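Local atomic coordinates of peptidase M3B, oligoendopeptidase F (Enterococcus faecium, PDB entry 2QR4), a protein that probably hydrolyses internal peptide bonds of short peptides, as a zinc-dependent metallopeptidase of the M3 family. Residues A[13-16]-A[17-20]; A[36-39]-A[40-43]; A[45-48]-A[49-53]; A[54-57]-A[58-62]. All coordinates share one frame; numbering follows the deposited sequence.

Contact 1: residues A[13-16]-A[17-20]; sequences LELS and EELK
The backbone N-H of Glu18 reaches the carbonyl oxygen of Glu14 over 3.0 Å (Glu18 N to Glu14 O), and at 168° it is the straightest of three i-to-i+4 bonds on this turn. The other two join Glu17 N to Leu13 O at 3.1 Å and Leu19 N to Leu15 O at 3.0 Å. The Leu15 carbonyl is also brushed by the side chain of the residue it binds, with Leu19 CB 3.3 Å from Leu15 O.

Leu15 and Glu18 lie side by side and point the same way, the methyl CD1 of Leu15 coming within 3.8 Å of Glu18 OE1. Glu18 places CG opposite its own N (chi1 -163°) and is extended beyond it, which carries the carboxylate out alongside Leu15, where OE2 forms a salt bridge with Arg45 of helix 33-63. A long acidic chain suits the edge of a helix interface, its methylenes packing and its charge being met. Ser16, small enough to sit close to the backbone, donates from OG to Tyr12 O, one turn back, and can accept from Lys83 NZ. Leu15 rests on Gln49 and Ile53, Leu19 on Val84 and Ala87, while Glu14, Glu17 and Lys20 lie outward, the pattern of an amphipathic helix end packed on a helical bundle.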
loop_
_atom_site.group_PDB
_atom_site.type_symbol
_atom_site.label_atom_id
_atom_site.label_comp_id
_atom_site.label_asym_id
_atom_site.label_seq_id
_atom_site.Cartn_x
_atom_site.Cartn_y
_atom_site.Cartn_z
ATOM N N LEU A 13 -27.026 2.528 -7.227
ATOM C CA LEU A 13 -27.691 2.722 -8.491
ATOM C C LEU A 13 -28.209 4.154 -8.582
ATOM O O LEU A 13 -28.126 4.788 -9.629
ATOM C CB LEU A 13 -28.846 1.731 -8.602
ATOM C CG LEU A 13 -29.063 1.021 -9.931
ATOM C CD1 LEU A 13 -27.747 0.499 -10.472
ATOM C CD2 LEU A 13 -30.050 -0.116 -9.744
ATOM N N GLU A 14 -28.742 4.658 -7.473
ATOM C CA GLU A 14 -29.331 5.994 -7.448
ATOM C C GLU A 14 -28.258 7.066 -7.548
ATOM O O GLU A 14 -28.393 8.008 -8.317
ATOM C CB GLU A 14 -30.185 6.194 -6.195
ATOM C CG GLU A 14 -31.425 5.312 -6.163
ATOM C CD GLU A 14 -31.999 5.143 -4.770
ATOM O OE1 GLU A 14 -32.829 4.238 -4.577
ATOM O OE2 GLU A 14 -31.609 5.902 -3.864
ATOM N N LEU A 15 -27.186 6.919 -6.782
ATOM C CA LEU A 15 -26.105 7.881 -6.856
ATOM C C LEU A 15 -25.447 7.869 -8.235
ATOM O O LEU A 15 -25.143 8.927 -8.780
ATOM C CB LEU A 15 -25.081 7.609 -5.774
ATOM C CG LEU A 15 -25.279 8.397 -4.489
ATOM C CD1 LEU A 15 -26.623 9.117 -4.453
ATOM C CD2 LEU A 15 -25.125 7.464 -3.303
ATOM N N SER A 16 -25.242 6.675 -8.794
ATOM C CA SER A 16 -24.661 6.515 -10.135
ATOM C C SER A 16 -25.470 7.195 -11.215
ATOM O O SER A 16 -24.908 7.776 -12.131
ATOM C CB SER A 16 -24.529 5.043 -10.510
ATOM O OG SER A 16 -23.472 4.436 -9.799
ATOM N N GLU A 17 -26.789 7.112 -11.126
ATOM C CA GLU A 17 -27.618 7.710 -12.150
ATOM C C GLU A 17 -27.680 9.219 -11.954
ATOM O O GLU A 17 -27.547 9.971 -12.909
ATOM C CB GLU A 17 -29.020 7.095 -12.154
ATOM C CG GLU A 17 -30.121 7.973 -11.553
ATOM C CD GLU A 17 -30.929 8.714 -12.610
ATOM O OE1 GLU A 17 -32.028 9.238 -12.283
ATOM O OE2 GLU A 17 -30.462 8.759 -13.772
ATOM N N GLU A 18 -27.878 9.660 -10.716
ATOM C CA GLU A 18 -27.951 11.085 -10.429
ATOM C C GLU A 18 -26.691 11.754 -10.959
ATOM O O GLU A 18 -26.713 12.887 -11.444
ATOM C CB GLU A 18 -28.064 11.331 -8.923
ATOM C CG GLU A 18 -28.551 12.721 -8.566
ATOM C CD GLU A 18 -28.558 12.993 -7.067
ATOM O OE1 GLU A 18 -28.176 12.097 -6.286
ATOM O OE2 GLU A 18 -28.944 14.116 -6.675
ATOM N N LEU A 19 -25.593 11.018 -10.873
ATOM C CA LEU A 19 -24.279 11.515 -11.225
ATOM C C LEU A 19 -24.188 11.977 -12.668
ATOM O O LEU A 19 -23.354 12.811 -13.003
ATOM C CB LEU A 19 -23.267 10.408 -10.995
ATOM C CG LEU A 19 -21.861 10.852 -10.694
ATOM C CD1 LEU A 19 -21.901 11.778 -9.508
ATOM C CD2 LEU A 19 -21.029 9.626 -10.419
ATOM N N LYS A 20 -25.042 11.424 -13.521
ATOM C CA LYS A 20 -25.048 11.767 -14.935
ATOM C C LYS A 20 -25.423 13.228 -15.135
ATOM O O LYS A 20 -25.033 13.847 -16.125
ATOM C CB LYS A 20 -25.989 10.838 -15.714
ATOM C CG LYS A 20 -25.478 9.398 -15.786
ATOM C CD LYS A 20 -26.570 8.407 -16.174
ATOM C CE LYS A 20 -26.028 6.971 -16.172
ATOM N NZ LYS A 20 -27.111 5.949 -16.253
#

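Contact 2: residues A[36-39]-A[40-43]; sequences FLNA and IEFV
Phe36 and Ile40 meet through both backbone and side chain, the N-H of Ile40 being satisfied by the carbonyl of Phe36 at 3.1 Å (Ile40 N to Phe36 O). The same i-to-i+4 pattern pairs Glu41 N with Leu37 O, Phe42 N with Asn38 O and Val43 N with Ala39 O, each at 2.9 Å. Four carbonyls and four N-H groups are thereby matched inside the helix, which lets a largely buried turn carry its peptide groups among apolar neighbours.

The side-chain acceptors behave differently. Glu41 reaches back along the helix, extended beyond CG, and OE2 lies 3.5 Å from Leu37 CG, against the branch point of an apolar chain that cannot donate to it. Its other oxygen, OE1, stands 3.5 Å from Asn38 OD1. These are two acceptors, so no hydrogen bond joins them; the chains run alongside each other with amide and carboxylate planes 41° apart. Both residues are partly exposed, a suitable place for polar ends that do not bond to one another.

On the apolar side, the Ile40 methyl CD1 is 3.4 Å from Phe36 CE2. With CG1 opposite its carbonyl carbon (chi1 -71°), the isoleucine reaches back toward the preceding turn and the phenylalanine ring. Phe36 also meets the ring of Tyr106, Ile40 and Val43 touch Phe91, and the compact Ala39 fits against Leu29. Phe36, Ala39, Ile40 and Val43, with Leu37 and Phe42 buried beside them, give the three-and-four spacing typical of a buried helix stripe in an all-helical domain.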
loop_
_atom_site.group_PDB
_atom_site.type_symbol
_atom_site.label_atom_id
_atom_site.label_comp_id
_atom_site.label_asym_id
_atom_site.label_seq_id
_atom_site.Cartn_x
_atom_site.Cartn_y
_atom_site.Cartn_z
ATOM N N PHE A 36 -25.432 28.948 -10.502
ATOM C CA PHE A 36 -24.375 28.778 -9.517
ATOM C C PHE A 36 -24.951 28.047 -8.304
ATOM O O PHE A 36 -24.360 27.099 -7.798
ATOM C CB PHE A 36 -23.839 30.156 -9.122
ATOM C CG PHE A 36 -22.638 30.121 -8.228
ATOM C CD1 PHE A 36 -21.388 29.815 -8.733
ATOM C CD2 PHE A 36 -22.752 30.446 -6.883
ATOM C CE1 PHE A 36 -20.266 29.796 -7.903
ATOM C CE2 PHE A 36 -21.639 30.424 -6.048
ATOM C CZ PHE A 36 -20.395 30.098 -6.557
ATOM N N LEU A 37 -26.127 28.485 -7.869
ATOM C CA LEU A 37 -26.833 27.864 -6.758
ATOM C C LEU A 37 -27.167 26.421 -7.080
ATOM O O LEU A 37 -26.967 25.536 -6.253
ATOM C CB LEU A 37 -28.121 28.644 -6.435
ATOM C CG LEU A 37 -29.009 28.111 -5.301
ATOM C CD1 LEU A 37 -28.235 27.952 -4.003
ATOM C CD2 LEU A 37 -30.220 29.004 -5.081
ATOM N N ASN A 38 -27.677 26.183 -8.284
ATOM C CA ASN A 38 -28.076 24.833 -8.664
ATOM C C ASN A 38 -26.888 23.871 -8.686
ATOM O O ASN A 38 -27.000 22.725 -8.261
ATOM C CB ASN A 38 -28.827 24.838 -10.004
ATOM C CG ASN A 38 -30.121 25.636 -9.938
ATOM O OD1 ASN A 38 -30.799 25.652 -8.913
ATOM N ND2 ASN A 38 -30.460 26.312 -11.029
ATOM N N ALA A 39 -25.746 24.347 -9.164
ATOM C CA ALA A 39 -24.523 23.543 -9.162
ATOM C C ALA A 39 -24.081 23.167 -7.745
ATOM O O ALA A 39 -23.780 22.009 -7.464
ATOM C CB ALA A 39 -23.394 24.277 -9.902
ATOM N N ILE A 40 -24.037 24.154 -6.857
ATOM C CA ILE A 40 -23.660 23.910 -5.475
ATOM C C ILE A 40 -24.610 22.904 -4.849
ATOM O O ILE A 40 -24.187 22.006 -4.132
ATOM C CB ILE A 40 -23.726 25.200 -4.647
ATOM C CG1 ILE A 40 -22.590 26.138 -5.036
ATOM C CG2 ILE A 40 -23.622 24.874 -3.183
ATOM C CD1 ILE A 40 -22.824 27.553 -4.649
ATOM N N GLU A 41 -25.903 23.065 -5.118
ATOM C CA GLU A 41 -26.900 22.158 -4.577
ATOM C C GLU A 41 -26.668 20.751 -5.072
ATOM O O GLU A 41 -26.760 19.796 -4.303
ATOM C CB GLU A 41 -28.306 22.612 -4.946
ATOM C CG GLU A 41 -28.799 23.714 -4.066
ATOM C CD GLU A 41 -30.008 24.415 -4.647
ATOM O OE1 GLU A 41 -30.353 24.124 -5.812
ATOM O OE2 GLU A 41 -30.605 25.260 -3.941
ATOM N N PHE A 42 -26.355 20.629 -6.357
ATOM C CA PHE A 42 -26.138 19.329 -6.941
ATOM C C PHE A 42 -24.918 18.641 -6.341
ATOM O O PHE A 42 -25.036 17.512 -5.856
ATOM C CB PHE A 42 -26.002 19.388 -8.467
ATOM C CG PHE A 42 -25.501 18.097 -9.065
ATOM C CD1 PHE A 42 -26.380 17.056 -9.332
ATOM C CD2 PHE A 42 -24.144 17.908 -9.319
ATOM C CE1 PHE A 42 -25.927 15.851 -9.861
ATOM C CE2 PHE A 42 -23.668 16.695 -9.855
ATOM C CZ PHE A 42 -24.555 15.666 -10.120
ATOM N N VAL A 43 -23.750 19.288 -6.363
ATOM C CA VAL A 43 -22.562 18.534 -5.973
ATOM C C VAL A 43 -22.533 18.234 -4.483
ATOM O O VAL A 43 -22.058 17.188 -4.078
ATOM C CB VAL A 43 -21.178 19.099 -6.467
ATOM C CG1 VAL A 43 -21.287 19.858 -7.779
ATOM C CG2 VAL A 43 -20.515 19.915 -5.402
#

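Contact 3: residues A[45-48]-A[49-53]; sequences RVYR and QTEVI
The ring of Tyr47 and the carboxylate of Glu51 are turned almost perpendicular, their planes 88° apart, and Glu51 OE1 comes to 3.2 Å from the ring carbon CE2 of Tyr47. The Arg45 guanidinium and the Gln49 amide have planes only 25° apart, yet they do not stack. These two chains run side by side, and the amide meets the arginine near the start of its chain: Gln49 NE2 is 3.3 Å from Arg45 CG. The amide also folds over the backbone, with Gln49 CD 3.2 Å from Arg45 O, although NE2 is badly angled for a hydrogen bond to that oxygen. Bends at chi2 and chi3 (-51° at the latter) take the arginine's charged end away to its salt-bridge partner, Glu18.

All of this belongs to the middle of the long helix 33-63, whose neighbours 4-18 and 68-87 pack on it as parts of a helical bundle: Val46 touches Glu18, and Val46 and Thr50 touch Val84. Thr50 suits this buried position because its hydroxyl is satisfied at home. Thr50 OG1 donates to Val46 O over 3.0 Å, and Thr50 N binds the same carbonyl at 3.2 Å from the other face of its plane. A weak further bond runs from Thr50 N to Tyr47 O. Tyr47 O accepts chiefly from Glu51 N at 3.0 Å, while Val52 N binds Arg48 O.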
loop_
_atom_site.group_PDB
_atom_site.type_symbol
_atom_site.label_atom_id
_atom_site.label_comp_id
_atom_site.label_asym_id
_atom_site.label_seq_id
_atom_site.Cartn_x
_atom_site.Cartn_y
_atom_site.Cartn_z
ATOM N N ARG A 45 -25.077 17.651 -2.623
ATOM C CA ARG A 45 -26.068 16.644 -2.360
ATOM C C ARG A 45 -25.524 15.274 -2.743
ATOM O O ARG A 45 -25.679 14.306 -1.997
ATOM C CB ARG A 45 -27.332 16.973 -3.156
ATOM C CG ARG A 45 -28.406 15.934 -3.108
ATOM C CD ARG A 45 -29.108 15.856 -4.459
ATOM N NE ARG A 45 -29.562 17.154 -4.953
ATOM C CZ ARG A 45 -29.695 17.459 -6.242
ATOM N NH1 ARG A 45 -29.388 16.555 -7.175
ATOM N NH2 ARG A 45 -30.125 18.671 -6.604
ATOM N N VAL A 46 -24.879 15.194 -3.904
ATOM C CA VAL A 46 -24.355 13.920 -4.383
ATOM C C VAL A 46 -23.167 13.516 -3.533
ATOM O O VAL A 46 -23.050 12.365 -3.107
ATOM C CB VAL A 46 -23.952 13.990 -5.872
ATOM C CG1 VAL A 46 -23.180 12.796 -6.258
ATOM C CG2 VAL A 46 -25.187 14.036 -6.720
ATOM N N TYR A 47 -22.305 14.487 -3.265
ATOM C CA TYR A 47 -21.049 14.223 -2.589
ATOM C C TYR A 47 -21.305 13.742 -1.169
ATOM O O TYR A 47 -20.766 12.719 -0.746
ATOM C CB TYR A 47 -20.158 15.469 -2.620
ATOM C CG TYR A 47 -18.773 15.268 -2.076
ATOM C CD1 TYR A 47 -17.740 14.806 -2.886
ATOM C CD2 TYR A 47 -18.490 15.550 -0.748
ATOM C CE1 TYR A 47 -16.456 14.632 -2.379
ATOM C CE2 TYR A 47 -17.230 15.373 -0.233
ATOM C CZ TYR A 47 -16.213 14.915 -1.046
ATOM O OH TYR A 47 -14.957 14.753 -0.505
ATOM N N ARG A 48 -22.165 14.449 -0.449
ATOM C CA ARG A 48 -22.459 14.070 0.922
ATOM C C ARG A 48 -23.199 12.750 1.070
ATOM O O ARG A 48 -22.964 12.016 2.027
ATOM C CB ARG A 48 -23.163 15.205 1.663
ATOM C CG ARG A 48 -22.211 16.400 1.887
ATOM C CD ARG A 48 -22.786 17.457 2.817
ATOM N NE ARG A 48 -22.001 18.693 2.809
ATOM C CZ ARG A 48 -22.369 19.810 3.433
ATOM N NH1 ARG A 48 -23.511 19.842 4.105
ATOM N NH2 ARG A 48 -21.604 20.897 3.382
ATOM N N GLN A 49 -24.085 12.428 0.135
ATOM C CA GLN A 49 -24.753 11.126 0.186
ATOM C C GLN A 49 -23.772 9.972 -0.008
ATOM O O GLN A 49 -23.990 8.871 0.491
ATOM C CB GLN A 49 -25.850 11.035 -0.863
ATOM C CG GLN A 49 -27.156 11.651 -0.402
ATOM C CD GLN A 49 -28.005 12.158 -1.557
ATOM O OE1 GLN A 49 -27.961 11.624 -2.680
ATOM N NE2 GLN A 49 -28.790 13.204 -1.285
ATOM N N THR A 50 -22.696 10.234 -0.743
ATOM C CA THR A 50 -21.693 9.228 -1.011
ATOM C C THR A 50 -20.735 9.101 0.166
ATOM O O THR A 50 -20.256 8.008 0.470
ATOM C CB THR A 50 -20.921 9.574 -2.286
ATOM O OG1 THR A 50 -21.850 9.670 -3.373
ATOM C CG2 THR A 50 -19.912 8.506 -2.597
ATOM N N GLU A 51 -20.473 10.221 0.829
ATOM C CA GLU A 51 -19.589 10.246 1.976
ATOM C C GLU A 51 -20.192 9.394 3.094
ATOM O O GLU A 51 -19.489 8.610 3.737
ATOM C CB GLU A 51 -19.366 11.687 2.435
ATOM C CG GLU A 51 -18.263 11.877 3.468
ATOM C CD GLU A 51 -17.494 13.180 3.269
ATOM O OE1 GLU A 51 -18.040 14.120 2.649
ATOM O OE2 GLU A 51 -16.335 13.261 3.723
ATOM N N VAL A 52 -21.502 9.529 3.281
ATOM C CA VAL A 52 -22.253 8.788 4.293
ATOM C C VAL A 52 -22.127 7.282 4.103
ATOM O O VAL A 52 -21.789 6.563 5.026
ATOM C CB VAL A 52 -23.753 9.206 4.279
ATOM C CG1 VAL A 52 -24.631 8.143 4.914
ATOM C CG2 VAL A 52 -23.944 10.561 4.969
ATOM N N ILE A 53 -22.399 6.814 2.892
ATOM C CA ILE A 53 -22.202 5.419 2.525
ATOM C C ILE A 53 -20.745 4.983 2.707
ATOM O O ILE A 53 -20.467 3.912 3.233
ATOM C CB ILE A 53 -22.594 5.206 1.057
ATOM C CG1 ILE A 53 -24.070 5.550 0.847
ATOM C CG2 ILE A 53 -22.296 3.784 0.595
ATOM C CD1 ILE A 53 -24.447 5.568 -0.616
#

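Contact 4: residues A[54-57]-A[58-62]; sequences YVYA and HLKND
Near its C-terminal end the long helix 33-63 packs against the next helix, 68-87, as one arm of an antiparallel helical hairpin, and here Tyr54 and His58 present two rings one turn apart. The matching first torsions (chi1 176° and -172°) send both rings off the same side of the helix, where they point the same way. Their centroids are 5.7 Å apart and the planes meet at 53°. The Tyr54 hydroxyl approaches the edge of the imidazole, where His58 ND1 donates a weak hydrogen bond to Tyr54 OH over 3.4 Å. Each ring is also engaged by the partner helix: Tyr54 stacks on Phe81, and His58 meets Tyr74 at a steep angle. Aromatic rings with a polar atom suit such a partly exposed border.

Farther round the helix, Tyr56 and Lys60 lie side by side. The lysine methylenes follow the phenol, and Lys60 CE comes within 3.0 Å of Tyr56 OH, whereas the ammonium nitrogen NZ stays 4.2 Å from Tyr56 OH. Val55 and Leu59 touch loosely through methyls, Val55 CG1 and Leu59 CD1 being 4.3 Å apart on an exposed side.

Beneath the side chains the backbone is regular: His58 N binds Tyr54 O at 2.9 Å, Lys60 N binds Tyr56 O, and Asn61 N binds Ala57 O at 2.9 Å. Ala57, with the smallest side chain here, lets Leu73 and Ala77 come close, and with the two rings packed beside it joins the arms of the antiparallel hairpin 33-63 and 68-87.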
loop_
_atom_site.group_PDB
_atom_site.type_symbol
_atom_site.label_atom_id
_atom_site.label_comp_id
_atom_site.label_asym_id
_atom_site.label_seq_id
_atom_site.Cartn_x
_atom_site.Cartn_y
_atom_site.Cartn_z
ATOM N N TYR A 54 -19.805 5.807 2.267
ATOM C CA TYR A 54 -18.405 5.467 2.462
ATOM C C TYR A 54 -18.042 5.278 3.953
ATOM O O TYR A 54 -17.598 4.199 4.370
ATOM C CB TYR A 54 -17.500 6.509 1.827
ATOM C CG TYR A 54 -16.045 6.238 2.098
ATOM C CD1 TYR A 54 -15.305 5.404 1.259
ATOM C CD2 TYR A 54 -15.406 6.812 3.198
ATOM C CE1 TYR A 54 -13.969 5.167 1.498
ATOM C CE2 TYR A 54 -14.072 6.566 3.449
ATOM C CZ TYR A 54 -13.362 5.739 2.597
ATOM O OH TYR A 54 -12.039 5.489 2.852
ATOM N N VAL A 55 -18.227 6.334 4.739
ATOM C CA VAL A 55 -17.960 6.304 6.170
ATOM C C VAL A 55 -18.591 5.077 6.837
ATOM O O VAL A 55 -17.955 4.398 7.646
ATOM C CB VAL A 55 -18.455 7.604 6.846
ATOM C CG1 VAL A 55 -18.709 7.396 8.338
ATOM C CG2 VAL A 55 -17.463 8.729 6.597
ATOM N N TYR A 56 -19.827 4.770 6.471
ATOM C CA TYR A 56 -20.517 3.619 7.039
ATOM C C TYR A 56 -19.840 2.293 6.711
ATOM O O TYR A 56 -19.663 1.440 7.587
ATOM C CB TYR A 56 -21.963 3.559 6.559
ATOM C CG TYR A 56 -22.682 2.319 7.035
ATOM C CD1 TYR A 56 -22.887 2.093 8.397
ATOM C CD2 TYR A 56 -23.152 1.366 6.132
ATOM C CE1 TYR A 56 -23.548 0.957 8.849
ATOM C CE2 TYR A 56 -23.824 0.226 6.573
ATOM C CZ TYR A 56 -24.015 0.028 7.934
ATOM O OH TYR A 56 -24.671 -1.097 8.392
ATOM N N ALA A 57 -19.486 2.109 5.445
ATOM C CA ALA A 57 -18.877 0.864 5.018
ATOM C C ALA A 57 -17.484 0.711 5.629
ATOM O O ALA A 57 -17.065 -0.392 5.974
ATOM C CB ALA A 57 -18.803 0.811 3.514
ATOM N N HIS A 58 -16.783 1.831 5.758
ATOM C CA HIS A 58 -15.453 1.843 6.336
ATOM C C HIS A 58 -15.572 1.394 7.783
ATOM O O HIS A 58 -14.818 0.534 8.241
ATOM C CB HIS A 58 -14.869 3.248 6.243
ATOM C CG HIS A 58 -13.430 3.349 6.627
ATOM N ND1 HIS A 58 -12.447 3.711 5.729
ATOM C CD2 HIS A 58 -12.808 3.165 7.813
ATOM C CE1 HIS A 58 -11.279 3.730 6.345
ATOM N NE2 HIS A 58 -11.472 3.408 7.611
ATOM N N LEU A 59 -16.545 1.950 8.499
ATOM C CA LEU A 59 -16.745 1.570 9.894
ATOM C C LEU A 59 -16.964 0.073 10.036
ATOM O O LEU A 59 -16.288 -0.593 10.815
ATOM C CB LEU A 59 -17.903 2.347 10.529
ATOM C CG LEU A 59 -17.458 3.508 11.427
ATOM C CD1 LEU A 59 -16.526 4.467 10.675
ATOM C CD2 LEU A 59 -18.657 4.252 12.019
ATOM N N LYS A 60 -17.915 -0.452 9.275
ATOM C CA LYS A 60 -18.204 -1.868 9.305
ATOM C C LYS A 60 -16.962 -2.718 8.981
ATOM O O LYS A 60 -16.724 -3.745 9.612
ATOM C CB LYS A 60 -19.368 -2.184 8.370
ATOM C CG LYS A 60 -20.718 -2.058 9.040
ATOM C CD LYS A 60 -21.694 -3.091 8.487
ATOM C CE LYS A 60 -22.907 -3.263 9.406
ATOM N NZ LYS A 60 -22.560 -3.842 10.740
ATOM N N ASN A 61 -16.168 -2.278 8.011
ATOM C CA ASN A 61 -14.925 -2.956 7.687
ATOM C C ASN A 61 -14.007 -3.010 8.904
ATOM O O ASN A 61 -13.521 -4.079 9.279
ATOM C CB ASN A 61 -14.218 -2.242 6.541
ATOM C CG ASN A 61 -13.025 -3.020 6.013
ATOM O OD1 ASN A 61 -11.935 -2.473 5.829
ATOM N ND2 ASN A 61 -13.232 -4.296 5.748
ATOM N N ASP A 62 -13.784 -1.855 9.526
ATOM C CA ASP A 62 -12.917 -1.760 10.701
ATOM C C ASP A 62 -13.383 -2.653 11.849
ATOM O O ASP A 62 -12.562 -3.171 12.610
ATOM C CB ASP A 62 -12.783 -0.308 11.168
ATOM C CG ASP A 62 -11.819 0.495 10.309
ATOM O OD1 ASP A 62 -11.310 -0.052 9.309
ATOM O OD2 ASP A 62 -11.566 1.672 10.635
#

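In the fold
Contacts 2, 3 and 4 follow one another along helix 33-63, while contact 1 belongs to the shorter helix 4-18, which runs roughly antiparallel beside it. Contact 2 is the buried one, its chemistry mostly apolar; contact 1 is a surface turn rich in acids, and contacts 3 and 4 are partly buried, mixing polar and aromatic groups. Contact 1 is tied to contact 3 by a salt bridge and by leucine packing, with centres about 11 Å apart, but meets contact 2 mainly where the carbonyls of Glu18 and Leu19 rest against the Phe42 ring. It does not touch contact 4. Helix 68-87 packs on contacts 1, 3 and 4, whereas contact 2 is lined by helices 22-25 and 91-95.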